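Local coordinates for protein arginase (RocF) (Helicobacter pylori, PDB 4G3H) that probably hydrolyses L-arginine to L-ornithine and urea, using two manganese ions bound in each subunit, at residues C178-G183 and Q217-S222; N211-V216 and L263-E268. All blocks are in the same frame, centred on the assembly; numbering follows the deposited sequence.

How the contacts relate
Both contacts dock the helix 212-223 of this alpha/beta arginase fold, one against the parallel central sheet and the other against the neighbouring helix. Following the chain from the N terminus, strand 179-182 comes after strand 110-115 and the helices behind it; the chain then passes through helix 189-198, edge strand 202-203 and helix 205-210 before contact 1 closes the loop with residues 217-222. Contact 2 starts within that loop, at 211-216, and closes beyond strand 228-234 at 263-268, so the two contacts cross along the sequence. Their centres lie about 10 Å apart and they meet at Phe182, whose ring packs against Val215 and Leu266, joining strand and both helices in one apolar layer.

Contact 1: residues C178-G183 and Q217-S222; sequences CLVYFG and QKTKES
In the three-layer alpha/beta architecture of arginase, strand 179-182 of the parallel central sheet carries helix 212-223 on one face. Strand 179-182 and the helical segment 217-222 run nearly antiparallel (161°), their axes 9.5 Å apart at closest approach, and the contact is made by van der Waals packing, without a hydrogen bond between the segments.

Val180 and Phe182 supply the apolar part. Val180 points at the helix: its side chain crosses that of Thr219 obliquely, bringing CG1, anti to the backbone N, to 4.0 Å from Thr219 OG1, while CG2 comes within 4.4 Å of Ser222 CB. The ring of Phe182 meets Thr219 tip to tip; its remaining surroundings include Leu113 and Leu115 of the adjacent strand and Leu262 and Leu266 of helix 256-269.

Among the polar groups, Cys178 SG rests 3.8 Å from the carbonyl O of Ser222, about one helical turn beyond Thr219. The hydroxyl of the buried Thr219, set beside the backbone N by a chi1 of -66°, hydrogen-bonds to the carbonyl O of Val215 one turn earlier. The same OG1 lies at the edge of the Phe182 ring, near its plane, 3.4 Å from CZ, while Thr219 CG2 is 4.0 Å from that carbon.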
loop_
_atom_site.group_PDB
_atom_site.type_symbol
_atom_site.label_atom_id
_atom_site.label_comp_id
_atom_site.label_asym_id
_atom_site.label_seq_id
_atom_site.Cartn_x
_atom_site.Cartn_y
_atom_site.Cartn_z
ATOM N N CYS A 178 9.465 -5.633 11.628
ATOM C CA CYS A 178 9.921 -4.734 10.575
ATOM C C CYS A 178 8.754 -4.139 9.777
ATOM O O CYS A 178 8.937 -3.546 8.708
ATOM C CB CYS A 178 10.903 -5.471 9.667
ATOM S SG CYS A 178 12.419 -5.942 10.564
ATOM N N LEU A 179 7.549 -4.318 10.309
ATOM C CA LEU A 179 6.338 -3.766 9.722
ATOM C C LEU A 179 6.068 -2.601 10.655
ATOM O O LEU A 179 5.940 -2.794 11.864
ATOM C CB LEU A 179 5.186 -4.780 9.788
ATOM C CG LEU A 179 3.744 -4.242 9.769
ATOM C CD1 LEU A 179 3.466 -3.458 8.492
ATOM C CD2 LEU A 179 2.771 -5.410 9.889
ATOM N N VAL A 180 6.015 -1.390 10.111
ATOM C CA VAL A 180 5.781 -0.220 10.943
ATOM C C VAL A 180 4.484 0.487 10.573
ATOM O O VAL A 180 4.335 1.016 9.467
ATOM C CB VAL A 180 6.959 0.777 10.838
ATOM C CG1 VAL A 180 6.768 1.920 11.833
ATOM C CG2 VAL A 180 8.280 0.056 11.097
ATOM N N TYR A 181 3.545 0.488 11.511
ATOM C CA TYR A 181 2.246 1.118 11.305
ATOM C C TYR A 181 2.264 2.596 11.677
ATOM O O TYR A 181 2.828 2.977 12.698
ATOM C CB TYR A 181 1.182 0.424 12.154
ATOM C CG TYR A 181 0.656 -0.884 11.612
ATOM C CD1 TYR A 181 0.084 -0.957 10.336
ATOM C CD2 TYR A 181 0.637 -2.031 12.414
ATOM C CE1 TYR A 181 -0.505 -2.137 9.877
ATOM C CE2 TYR A 181 0.055 -3.208 11.971
ATOM C CZ TYR A 181 -0.521 -3.258 10.703
ATOM O OH TYR A 181 -1.146 -4.417 10.286
ATOM N N PHE A 182 1.625 3.418 10.854
ATOM C CA PHE A 182 1.545 4.854 11.107
ATOM C C PHE A 182 0.091 5.305 11.029
ATOM O O PHE A 182 -0.561 5.117 10.003
ATOM C CB PHE A 182 2.360 5.630 10.064
ATOM C CG PHE A 182 3.841 5.361 10.119
ATOM C CD1 PHE A 182 4.667 6.103 10.963
ATOM C CD2 PHE A 182 4.411 4.365 9.326
ATOM C CE1 PHE A 182 6.040 5.860 11.015
ATOM C CE2 PHE A 182 5.783 4.114 9.372
ATOM C CZ PHE A 182 6.599 4.865 10.219
ATOM N N GLY A 183 -0.409 5.889 12.116
ATOM C CA GLY A 183 -1.776 6.390 12.147
ATOM C C GLY A 183 -2.906 5.388 12.329
ATOM O O GLY A 183 -4.080 5.758 12.235
ATOM N N GLN A 217 12.813 8.352 14.226
ATOM C CA GLN A 217 14.018 7.787 14.823
ATOM C C GLN A 217 13.761 6.358 15.302
ATOM O O GLN A 217 14.586 5.461 15.094
ATOM C CB GLN A 217 14.480 8.672 15.983
ATOM C CG GLN A 217 15.907 8.423 16.444
ATOM C CD GLN A 217 16.893 8.434 15.296
ATOM O OE1 GLN A 217 16.823 9.285 14.405
ATOM N NE2 GLN A 217 17.825 7.489 15.312
ATOM N N LYS A 218 12.617 6.148 15.946
ATOM C CA LYS A 218 12.261 4.819 16.428
ATOM C C LYS A 218 11.985 3.899 15.238
ATOM O O LYS A 218 12.138 2.680 15.340
ATOM C CB LYS A 218 11.027 4.878 17.331
ATOM C CG LYS A 218 11.245 5.555 18.681
ATOM C CD LYS A 218 9.972 5.493 19.520
ATOM C CE LYS A 218 10.080 6.313 20.803
ATOM N NZ LYS A 218 8.788 6.367 21.565
ATOM N N THR A 219 11.574 4.488 14.113
ATOM C CA THR A 219 11.303 3.708 12.904
ATOM C C THR A 219 12.625 3.174 12.355
ATOM O O THR A 219 12.704 2.023 11.919
ATOM C CB THR A 219 10.605 4.557 11.814
ATOM O OG1 THR A 219 9.299 4.935 12.269
ATOM C CG2 THR A 219 10.468 3.759 10.519
ATOM N N LYS A 220 13.659 4.016 12.387
ATOM C CA LYS A 220 14.996 3.639 11.917
ATOM C C LYS A 220 15.516 2.470 12.737
ATOM O O LYS A 220 16.100 1.529 12.204
ATOM C CB LYS A 220 15.969 4.803 12.068
ATOM C CG LYS A 220 15.708 5.973 11.150
ATOM C CD LYS A 220 16.657 7.108 11.473
ATOM C CE LYS A 220 16.539 8.240 10.472
ATOM N NZ LYS A 220 17.374 9.408 10.884
ATOM N N GLU A 221 15.304 2.548 14.045
ATOM C CA GLU A 221 15.739 1.506 14.961
ATOM C C GLU A 221 15.123 0.171 14.572
ATOM O O GLU A 221 15.827 -0.829 14.453
ATOM C CB GLU A 221 15.358 1.885 16.394
ATOM C CG GLU A 221 16.053 3.156 16.868
ATOM C CD GLU A 221 15.578 3.642 18.231
ATOM O OE1 GLU A 221 16.153 4.633 18.733
ATOM O OE2 GLU A 221 14.634 3.046 18.797
ATOM N N SER A 222 13.811 0.167 14.356
ATOM C CA SER A 222 13.094 -1.049 13.974
ATOM C C SER A 222 13.529 -1.592 12.616
ATOM O O SER A 222 13.474 -2.797 12.372
ATOM C CB SER A 222 11.586 -0.785 13.921
ATOM O OG SER A 222 11.056 -0.477 15.199
#

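Contact 2: residues N211-V216 and L263-E268; sequences NMQEVV and LGLLLE
Helical segments 212-216 and 263-268 run side by side in the same general direction, crossing at -32° with axes 10.6 Å apart and their nearest CA atoms, of Val216 and Leu266, separated by 6.8 Å. They belong to neighbouring helices packed on the same face of the parallel sheet in the arginase alpha/beta fold, and both rest on Phe182 of strand 179-182.

Leu265 is the central side chain. Its CD2 methyl meets two residues of the first helical turn opposite. Met212 extends with CG anti to its backbone N and bends at chi3 (-71°); it crosses Leu265 obliquely, its SD 3.9 Å from CD2. Gln213 starts out pointing away from the other helix, but a bend at chi2 (59°) brings its amide back, and NE2 lies 3.6 Å from Leu265 CD2. This exposed residue borders the interface at its solvent side. One turn after Met212, Val216 meets Leu265 at about a right angle: CG2, beside the backbone N, packs 4.1 Å from Leu265 CB and also faces CD2 of Leu266 at 4.3 Å.

Asn211 occupies the N-cap of helix 212-223. Its OD1 accepts a hydrogen bond from Glu214 N at 3.0 Å, the donor standing above the carbonyl plane, and so satisfies one amide of the opening turn.

Between the segments there is no hydrogen bond or salt bridge. Their association here therefore rests mainly on apolar packing of methyl, methylene and thioether groups, with the Gln213 amide in van der Waals contact with Leu265, while polar bonds such as the cap and the Glu268-Lys271 salt bridge form outside the interface.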
loop_
_atom_site.group_PDB
_atom_site.type_symbol
_atom_site.label_atom_id
_atom_site.label_comp_id
_atom_site.label_asym_id
_atom_site.label_seq_id
_atom_site.Cartn_x
_atom_site.Cartn_y
_atom_site.Cartn_z
ATOM N N ASN A 211 5.432 14.243 18.365
ATOM C CA ASN A 211 6.852 14.240 18.051
ATOM C C ASN A 211 7.142 13.335 16.854
ATOM O O ASN A 211 7.421 12.135 16.995
ATOM C CB ASN A 211 7.661 13.774 19.266
ATOM C CG ASN A 211 9.122 14.198 19.196
ATOM O OD1 ASN A 211 9.714 14.260 18.113
ATOM N ND2 ASN A 211 9.715 14.476 20.356
ATOM N N MET A 212 7.075 13.933 15.674
ATOM C CA MET A 212 7.322 13.227 14.432
ATOM C C MET A 212 8.778 12.785 14.355
ATOM O O MET A 212 9.083 11.729 13.816
ATOM C CB MET A 212 6.999 14.150 13.260
ATOM C CG MET A 212 6.786 13.446 11.948
ATOM S SD MET A 212 6.263 14.633 10.712
ATOM C CE MET A 212 4.596 15.014 11.286
ATOM N N GLN A 213 9.679 13.602 14.890
ATOM C CA GLN A 213 11.107 13.280 14.869
ATOM C C GLN A 213 11.406 11.981 15.625
ATOM O O GLN A 213 12.177 11.144 15.162
ATOM C CB GLN A 213 11.926 14.431 15.478
ATOM C CG GLN A 213 12.067 15.671 14.589
ATOM C CD GLN A 213 10.729 16.295 14.219
ATOM O OE1 GLN A 213 9.958 16.707 15.088
ATOM N NE2 GLN A 213 10.450 16.367 12.922
ATOM N N GLU A 214 10.798 11.810 16.792
ATOM C CA GLU A 214 11.036 10.608 17.569
ATOM C C GLU A 214 10.437 9.409 16.844
ATOM O O GLU A 214 11.035 8.338 16.804
ATOM C CB GLU A 214 10.428 10.737 18.962
ATOM C CG GLU A 214 10.828 9.607 19.888
ATOM C CD GLU A 214 10.229 9.747 21.268
ATOM O OE1 GLU A 214 8.986 9.694 21.389
ATOM O OE2 GLU A 214 11.001 9.914 22.232
ATOM N N VAL A 215 9.255 9.594 16.268
ATOM C CA VAL A 215 8.602 8.518 15.530
ATOM C C VAL A 215 9.539 8.010 14.440
ATOM O O VAL A 215 9.760 6.814 14.317
ATOM C CB VAL A 215 7.270 8.995 14.882
ATOM C CG1 VAL A 215 6.753 7.937 13.918
ATOM C CG2 VAL A 215 6.228 9.265 15.964
ATOM N N VAL A 216 10.110 8.919 13.659
ATOM C CA VAL A 216 11.018 8.515 12.591
ATOM C C VAL A 216 12.275 7.827 13.129
ATOM O O VAL A 216 12.746 6.833 12.566
ATOM C CB VAL A 216 11.426 9.727 11.725
ATOM C CG1 VAL A 216 12.446 9.307 10.672
ATOM C CG2 VAL A 216 10.193 10.309 11.057
ATOM N N LEU A 263 5.538 12.152 5.496
ATOM C CA LEU A 263 5.995 11.558 4.246
ATOM C C LEU A 263 7.371 12.053 3.819
ATOM O O LEU A 263 8.235 11.261 3.449
ATOM C CB LEU A 263 4.993 11.846 3.127
ATOM C CG LEU A 263 4.010 10.729 2.785
ATOM C CD1 LEU A 263 3.134 11.183 1.622
ATOM C CD2 LEU A 263 4.779 9.455 2.422
ATOM N N GLY A 264 7.568 13.366 3.864
ATOM C CA GLY A 264 8.846 13.936 3.469
ATOM C C GLY A 264 10.015 13.405 4.280
ATOM O O GLY A 264 11.079 13.103 3.729
ATOM N N LEU A 265 9.813 13.296 5.590
ATOM C CA LEU A 265 10.840 12.798 6.502
ATOM C C LEU A 265 11.138 11.319 6.265
ATOM O O LEU A 265 12.298 10.903 6.247
ATOM C CB LEU A 265 10.388 13.011 7.948
ATOM C CG LEU A 265 10.935 14.234 8.688
ATOM C CD1 LEU A 265 11.002 15.443 7.777
ATOM C CD2 LEU A 265 10.052 14.502 9.899
ATOM N N LEU A 266 10.089 10.521 6.089
ATOM C CA LEU A 266 10.280 9.101 5.853
ATOM C C LEU A 266 10.999 8.863 4.527
ATOM O O LEU A 266 11.880 8.004 4.437
ATOM C CB LEU A 266 8.933 8.366 5.841
ATOM C CG LEU A 266 8.176 8.157 7.157
ATOM C CD1 LEU A 266 6.915 7.378 6.858
ATOM C CD2 LEU A 266 9.026 7.395 8.161
ATOM N N LEU A 267 10.615 9.614 3.498
ATOM C CA LEU A 267 11.230 9.453 2.187
ATOM C C LEU A 267 12.705 9.843 2.217
ATOM O O LEU A 267 13.545 9.190 1.596
ATOM C CB LEU A 267 10.494 10.294 1.139
ATOM C CG LEU A 267 9.036 9.895 0.873
ATOM C CD1 LEU A 267 8.425 10.809 -0.179
ATOM C CD2 LEU A 267 8.986 8.444 0.418
ATOM N N GLU A 268 13.019 10.905 2.945
ATOM C CA GLU A 268 14.396 11.360 3.041
ATOM C C GLU A 268 15.209 10.433 3.950
ATOM O O GLU A 268 16.353 10.104 3.645
ATOM C CB GLU A 268 14.430 12.791 3.577
ATOM C CG GLU A 268 15.711 13.545 3.270
ATOM C CD GLU A 268 15.974 13.665 1.781
ATOM O OE1 GLU A 268 15.043 14.047 1.038
ATOM O OE2 GLU A 268 17.116 13.385 1.359
#